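Local atomic coordinates of LasR-specific antiactivator QslA domain-containing protein (Pseudomonas aeruginosa, PDB entry 4NG2), a protein that probably acts as an antiactivator of the quorum-sensing regulator LasR, binding this transcription factor and blocking its activity. Residues G58-E63 with A97-L102; Y27-E33 with L46-Q52. One frame throughout, in Å; residues are numbered along the deposited sequence.

Interaction 1 of 2, residues G58-E63 with A97-L102; sequences GVRQAE and AFLTRL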
loop_
_atom_site.group_PDB
_atom_site.type_symbol
_atom_site.label_atom_id
_atom_site.label_comp_id
_atom_site.label_asym_id
_atom_site.label_seq_id
_atom_site.Cartn_x
_atom_site.Cartn_y
_atom_site.Cartn_z
ATOM N N GLY E 58 -15.605 8.441 -6.895
ATOM C CA GLY E 58 -14.762 7.434 -7.512
ATOM C C GLY E 58 -15.516 6.174 -7.916
ATOM O O GLY E 58 -15.154 5.533 -8.901
ATOM N N VAL E 59 -16.537 5.785 -7.154
ATOM C CA VAL E 59 -17.330 4.616 -7.538
ATOM C C VAL E 59 -18.142 4.927 -8.800
ATOM O O VAL E 59 -18.002 4.246 -9.818
ATOM C CB VAL E 59 -18.263 4.127 -6.412
ATOM C CG1 VAL E 59 -19.122 2.975 -6.915
ATOM C CG2 VAL E 59 -17.454 3.683 -5.211
ATOM N N ARG E 60 -18.961 5.976 -8.745
ATOM C CA ARG E 60 -19.742 6.374 -9.913
ATOM C C ARG E 60 -18.872 6.625 -11.141
ATOM O O ARG E 60 -19.188 6.174 -12.242
ATOM C CB ARG E 60 -20.609 7.611 -9.630
ATOM C CG ARG E 60 -21.474 8.012 -10.832
ATOM C CD ARG E 60 -22.403 9.176 -10.524
ATOM N NE ARG E 60 -23.542 8.787 -9.687
ATOM C CZ ARG E 60 -24.342 9.647 -9.056
ATOM N NH1 ARG E 60 -24.135 10.957 -9.153
ATOM N NH2 ARG E 60 -25.351 9.200 -8.322
ATOM N N GLN E 61 -17.782 7.356 -10.957
ATOM C CA GLN E 61 -16.911 7.655 -12.077
ATOM C C GLN E 61 -16.520 6.395 -12.817
ATOM O O GLN E 61 -16.462 6.389 -14.033
ATOM C CB GLN E 61 -15.638 8.359 -11.623
ATOM C CG GLN E 61 -14.823 8.801 -12.795
ATOM C CD GLN E 61 -15.674 9.602 -13.746
ATOM O OE1 GLN E 61 -15.838 10.823 -13.587
ATOM N NE2 GLN E 61 -16.262 8.915 -14.727
ATOM N N ALA E 62 -16.220 5.344 -12.068
ATOM C CA ALA E 62 -15.770 4.070 -12.639
ATOM C C ALA E 62 -16.913 3.273 -13.283
ATOM O O ALA E 62 -16.735 2.646 -14.331
ATOM C CB ALA E 62 -15.082 3.226 -11.562
ATOM N N GLU E 63 -18.078 3.285 -12.644
ATOM C CA GLU E 63 -19.269 2.708 -13.277
ATOM C C GLU E 63 -19.642 3.414 -14.590
ATOM O O GLU E 63 -19.807 2.748 -15.614
ATOM C CB GLU E 63 -20.448 2.643 -12.308
ATOM C CG GLU E 63 -20.219 1.610 -11.232
ATOM C CD GLU E 63 -21.394 1.444 -10.316
ATOM O OE1 GLU E 63 -21.610 0.314 -9.841
ATOM O OE2 GLU E 63 -22.092 2.442 -10.059
ATOM N N ALA E 97 -11.549 4.137 -4.434
ATOM C CA ALA E 97 -12.902 3.709 -4.805
ATOM C C ALA E 97 -12.982 3.263 -6.263
ATOM O O ALA E 97 -13.469 2.179 -6.563
ATOM C CB ALA E 97 -13.908 4.807 -4.534
ATOM N N PHE E 98 -12.479 4.110 -7.157
ATOM C CA PHE E 98 -12.519 3.883 -8.607
ATOM C C PHE E 98 -11.811 2.575 -8.980
ATOM O O PHE E 98 -12.271 1.810 -9.845
ATOM C CB PHE E 98 -11.863 5.093 -9.280
ATOM C CG PHE E 98 -11.766 5.023 -10.768
ATOM C CD1 PHE E 98 -10.822 4.221 -11.379
ATOM C CD2 PHE E 98 -12.573 5.833 -11.569
ATOM C CE1 PHE E 98 -10.714 4.185 -12.778
ATOM C CE2 PHE E 98 -12.471 5.815 -12.964
ATOM C CZ PHE E 98 -11.542 4.997 -13.571
ATOM N N LEU E 99 -10.687 2.312 -8.324
ATOM C CA LEU E 99 -9.907 1.120 -8.633
ATOM C C LEU E 99 -10.557 -0.129 -8.042
ATOM O O LEU E 99 -10.574 -1.171 -8.673
ATOM C CB LEU E 99 -8.451 1.296 -8.197
ATOM C CG LEU E 99 -7.660 2.123 -9.226
ATOM C CD1 LEU E 99 -6.461 2.851 -8.629
ATOM C CD2 LEU E 99 -7.217 1.244 -10.377
ATOM N N THR E 100 -11.128 -0.008 -6.852
ATOM C CA THR E 100 -11.869 -1.113 -6.259
ATOM C C THR E 100 -13.040 -1.524 -7.144
ATOM O O THR E 100 -13.326 -2.720 -7.307
ATOM C CB THR E 100 -12.389 -0.756 -4.880
ATOM O OG1 THR E 100 -11.279 -0.601 -3.995
ATOM C CG2 THR E 100 -13.283 -1.852 -4.353
ATOM N N ARG E 101 -13.703 -0.527 -7.723
ATOM C CA ARG E 101 -14.772 -0.773 -8.681
ATOM C C ARG E 101 -14.258 -1.461 -9.947
ATOM O O ARG E 101 -14.952 -2.307 -10.507
ATOM C CB ARG E 101 -15.534 0.513 -9.018
ATOM C CG ARG E 101 -16.821 0.244 -9.780
ATOM C CD ARG E 101 -17.572 -0.940 -9.168
ATOM N NE ARG E 101 -18.737 -1.353 -9.951
ATOM C CZ ARG E 101 -18.744 -2.347 -10.841
ATOM N NH1 ARG E 101 -17.646 -3.050 -11.082
ATOM N NH2 ARG E 101 -19.859 -2.640 -11.500
ATOM N N LEU E 102 -13.052 -1.118 -10.396
ATOM C CA LEU E 102 -12.464 -1.826 -11.544
ATOM C C LEU E 102 -11.918 -3.210 -11.150
ATOM O O LEU E 102 -11.421 -3.967 -12.003
ATOM C CB LEU E 102 -11.335 -1.028 -12.196
ATOM C CG LEU E 102 -11.518 0.390 -12.726
ATOM C CD1 LEU E 102 -10.327 0.724 -13.598
ATOM C CD2 LEU E 102 -12.795 0.524 -13.522
#
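A62 and F98 meet at the heart of this helix pair, where the A62 methyl lies over one face of the phenyl ring in a CH-pi contact, 3.9 Å from CB to the F98 ring centroid. With chi1 at 178°, F98 CG stands opposite the backbone N, and the phenyl lies alongside helix 52-66; Q61 CB and CG border the ring at its edge. Small residues set the spacing: the segment axes come within 7.4 Å and cross at -44°. G58 brings its backbone so near that its O lies 3.1 Å from F98 CA, a CA-H...O contact, and A97 CB packs 3.8 Å from V59 CG2. R101 continues the tight zone with its aliphatic root, CB lying 3.7 Å from A62 CB. Beyond it the contact turns polar and looser toward partly exposed E63. There R101 NE reaches E63 OE1 at 3.3 Å, a weak but straight hydrogen bond (171°) within a salt bridge. The carboxylate oxygen comes in at the guanidinium edge, the two planes steeply inclined. F78 adds an edge-to-face partner to F98, and L99 of the second subunit packs on F98 and L102. The chemistry implies close helix approach through small residues and apolar contacts, with one charge pair at the margin, where E63 may partly offset the positive charge of R101, which has that of R105 close by.

Interaction 2 of 2, residues Y27-E33 with L46-Q52; sequences YKDLMVE and LWPVPAQ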
loop_
_atom_site.group_PDB
_atom_site.type_symbol
_atom_site.label_atom_id
_atom_site.label_comp_id
_atom_site.label_asym_id
_atom_site.label_seq_id
_atom_site.Cartn_x
_atom_site.Cartn_y
_atom_site.Cartn_z
ATOM N N TYR E 27 -13.534 6.032 15.676
ATOM C CA TYR E 27 -13.384 6.053 14.205
ATOM C C TYR E 27 -14.701 5.685 13.513
ATOM O O TYR E 27 -14.718 5.363 12.326
ATOM C CB TYR E 27 -12.250 5.115 13.702
ATOM C CG TYR E 27 -10.905 5.374 14.344
ATOM C CD1 TYR E 27 -10.556 6.652 14.755
ATOM C CD2 TYR E 27 -9.999 4.341 14.569
ATOM C CE1 TYR E 27 -9.348 6.914 15.360
ATOM C CE2 TYR E 27 -8.776 4.587 15.182
ATOM C CZ TYR E 27 -8.454 5.883 15.577
ATOM O OH TYR E 27 -7.246 6.176 16.194
ATOM N N LYS E 28 -15.798 5.714 14.265
ATOM C CA LYS E 28 -17.118 5.465 13.693
ATOM C C LYS E 28 -17.285 6.324 12.446
ATOM O O LYS E 28 -17.585 5.831 11.363
ATOM C CB LYS E 28 -18.209 5.828 14.710
ATOM C CG LYS E 28 -18.965 4.647 15.318
ATOM C CD LYS E 28 -20.174 5.125 16.128
ATOM C CE LYS E 28 -19.762 5.941 17.356
ATOM N NZ LYS E 28 -20.036 5.226 18.656
ATOM N N ASP E 29 -17.047 7.616 12.624
ATOM C CA ASP E 29 -17.303 8.628 11.605
ATOM C C ASP E 29 -16.367 8.561 10.388
ATOM O O ASP E 29 -16.773 8.856 9.254
ATOM C CB ASP E 29 -17.194 10.006 12.257
ATOM C CG ASP E 29 -18.127 10.164 13.453
ATOM O OD1 ASP E 29 -19.191 9.494 13.490
ATOM O OD2 ASP E 29 -17.794 10.962 14.356
ATOM N N LEU E 30 -15.120 8.168 10.640
ATOM C CA LEU E 30 -14.074 8.151 9.627
ATOM C C LEU E 30 -14.115 6.922 8.743
ATOM O O LEU E 30 -13.325 6.813 7.805
ATOM C CB LEU E 30 -12.709 8.252 10.292
ATOM C CG LEU E 30 -12.547 9.511 11.145
ATOM C CD1 LEU E 30 -11.248 9.481 11.951
ATOM C CD2 LEU E 30 -12.615 10.740 10.241
ATOM N N MET E 31 -15.039 6.004 9.024
ATOM C CA MET E 31 -15.231 4.820 8.174
ATOM C C MET E 31 -16.047 5.137 6.904
ATOM O O MET E 31 -16.969 5.943 6.937
ATOM C CB MET E 31 -15.897 3.680 8.967
ATOM C CG MET E 31 -15.062 3.102 10.118
ATOM S SD MET E 31 -13.589 2.166 9.619
ATOM C CE MET E 31 -14.242 0.777 8.696
ATOM N N VAL E 32 -15.706 4.492 5.793
ATOM C CA VAL E 32 -16.368 4.742 4.529
ATOM C C VAL E 32 -16.626 3.419 3.808
ATOM O O VAL E 32 -15.877 2.455 3.987
ATOM C CB VAL E 32 -15.526 5.682 3.616
ATOM C CG1 VAL E 32 -15.336 7.064 4.271
ATOM C CG2 VAL E 32 -14.178 5.040 3.263
ATOM N N GLU E 33 -17.676 3.365 2.986
ATOM C CA GLU E 33 -18.046 2.119 2.315
ATOM C C GLU E 33 -18.009 2.201 0.789
ATOM O O GLU E 33 -18.540 3.136 0.178
ATOM C CB GLU E 33 -19.441 1.653 2.761
ATOM C CG GLU E 33 -19.854 2.115 4.159
ATOM C CD GLU E 33 -19.115 1.389 5.268
ATOM O OE1 GLU E 33 -18.786 0.189 5.093
ATOM O OE2 GLU E 33 -18.861 2.029 6.311
ATOM N N LEU E 46 -11.151 2.451 6.679
ATOM C CA LEU E 46 -10.959 3.576 7.594
ATOM C C LEU E 46 -10.146 4.668 6.925
ATOM O O LEU E 46 -9.076 4.390 6.397
ATOM C CB LEU E 46 -10.217 3.121 8.842
ATOM C CG LEU E 46 -9.452 4.223 9.556
ATOM C CD1 LEU E 46 -10.408 5.073 10.339
ATOM C CD2 LEU E 46 -8.422 3.612 10.480
ATOM N N TRP E 47 -10.651 5.900 6.953
ATOM C CA TRP E 47 -10.001 7.040 6.296
ATOM C C TRP E 47 -9.702 8.117 7.324
ATOM O O TRP E 47 -10.476 8.309 8.257
ATOM C CB TRP E 47 -10.887 7.619 5.200
ATOM C CG TRP E 47 -10.143 8.044 3.984
ATOM C CD1 TRP E 47 -9.769 9.320 3.641
ATOM C CD2 TRP E 47 -9.683 7.197 2.932
ATOM N NE1 TRP E 47 -9.098 9.308 2.449
ATOM C CE2 TRP E 47 -9.037 8.018 1.986
ATOM C CE3 TRP E 47 -9.749 5.820 2.698
ATOM C CZ2 TRP E 47 -8.451 7.503 0.828
ATOM C CZ3 TRP E 47 -9.173 5.313 1.549
ATOM C CH2 TRP E 47 -8.536 6.147 0.628
ATOM N N PRO E 48 -8.566 8.806 7.168
ATOM C CA PRO E 48 -8.124 9.801 8.148
ATOM C C PRO E 48 -9.077 10.979 8.271
ATOM O O PRO E 48 -9.039 11.681 9.282
ATOM C CB PRO E 48 -6.771 10.270 7.596
ATOM C CG PRO E 48 -6.284 9.098 6.785
ATOM C CD PRO E 48 -7.531 8.524 6.160
ATOM N N VAL E 49 -9.891 11.209 7.247
ATOM C CA VAL E 49 -10.878 12.267 7.305
ATOM C C VAL E 49 -12.167 11.743 6.719
ATOM O O VAL E 49 -12.146 10.758 5.980
ATOM C CB VAL E 49 -10.436 13.517 6.514
ATOM C CG1 VAL E 49 -9.022 13.902 6.886
ATOM C CG2 VAL E 49 -10.548 13.272 5.026
ATOM N N PRO E 50 -13.297 12.396 7.047
ATOM C CA PRO E 50 -14.554 11.978 6.418
ATOM C C PRO E 50 -14.421 12.179 4.919
ATOM O O PRO E 50 -13.977 13.241 4.480
ATOM C CB PRO E 50 -15.593 12.940 7.017
ATOM C CG PRO E 50 -14.811 14.127 7.484
ATOM C CD PRO E 50 -13.463 13.594 7.895
ATOM N N ALA E 51 -14.795 11.169 4.144
ATOM C CA ALA E 51 -14.537 11.183 2.722
ATOM C C ALA E 51 -15.490 10.321 1.908
ATOM O O ALA E 51 -15.143 9.918 0.784
ATOM C CB ALA E 51 -13.080 10.754 2.455
ATOM N N GLN E 52 -16.677 10.040 2.449
ATOM C CA GLN E 52 -17.679 9.235 1.722
ATOM C C GLN E 52 -18.045 9.783 0.320
ATOM O O GLN E 52 -18.053 9.021 -0.664
ATOM C CB GLN E 52 -18.937 9.006 2.575
ATOM C CG GLN E 52 -19.163 7.531 2.955
ATOM C CD GLN E 52 -19.594 6.703 1.764
ATOM O OE1 GLN E 52 -20.356 7.185 0.944
ATOM N NE2 GLN E 52 -19.116 5.461 1.661
#
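L30 pushes its isobutyl group into the hollow of the bend formed by W47-P50, with CD2 3.7 Å from P50 N and 3.8 Å from P50 CD. The curved backbone of the loop, more than any one side chain, shapes this socket: CD2 also rests on the V49 carbonyl carbon and the O of P48. At its rim the L30 carbonyl accepts a hydrogen bond from W47 N (3.0 Å, 158°). A second bump comes from the other segment. L46 sends CD1 between Y27 and L30, 3.8 Å from Y27 CB and 3.9 Å from L30 CB, so that it rests against the base of the L30 side chain. On the same face of the sheet M31 curls back on itself, chi2 and chi3 both near -65°, and brings SD across L46 at 3.6 Å from its CB; the two residues form an antiparallel non-hydrogen-bonded pair. Further along, V32 CG1 seats against the backbone where the loop passes into helix 52-66, 3.7 Å from Q52 N, just after the N-cap A51. L46, W47, P48 and V49 also pack against the chain of another protein, to which the L46 backbone hydrogen-bonds. Within the subunit, V32 pairs with L45 to continue the hairpin of strands 31-34 and 43-46, while W47 lies on T92, A93 and V96 of helix 88-107 and hydrogen-bonds through NE1 to M89 O.

In the fold
From the N terminus the chain leaves helix 19-25, runs through the turn at K28-M31 into strand 31-34, and returns along strand 43-46. Interaction 2 closes this hairpin and extends it into the loop that opens helix 52-66. Interaction 1 begins on that same helix and closes a longer, largely helical excursion through helix 74-83 to helix 88-107. The two closures follow one another in series, neither nested nor crossed, with centres about 17 Å apart and nearest atoms about 6 Å apart. Helix 88-107 nonetheless supports both contacts, and A97 on it touches I34, joining the hairpin to the helical core.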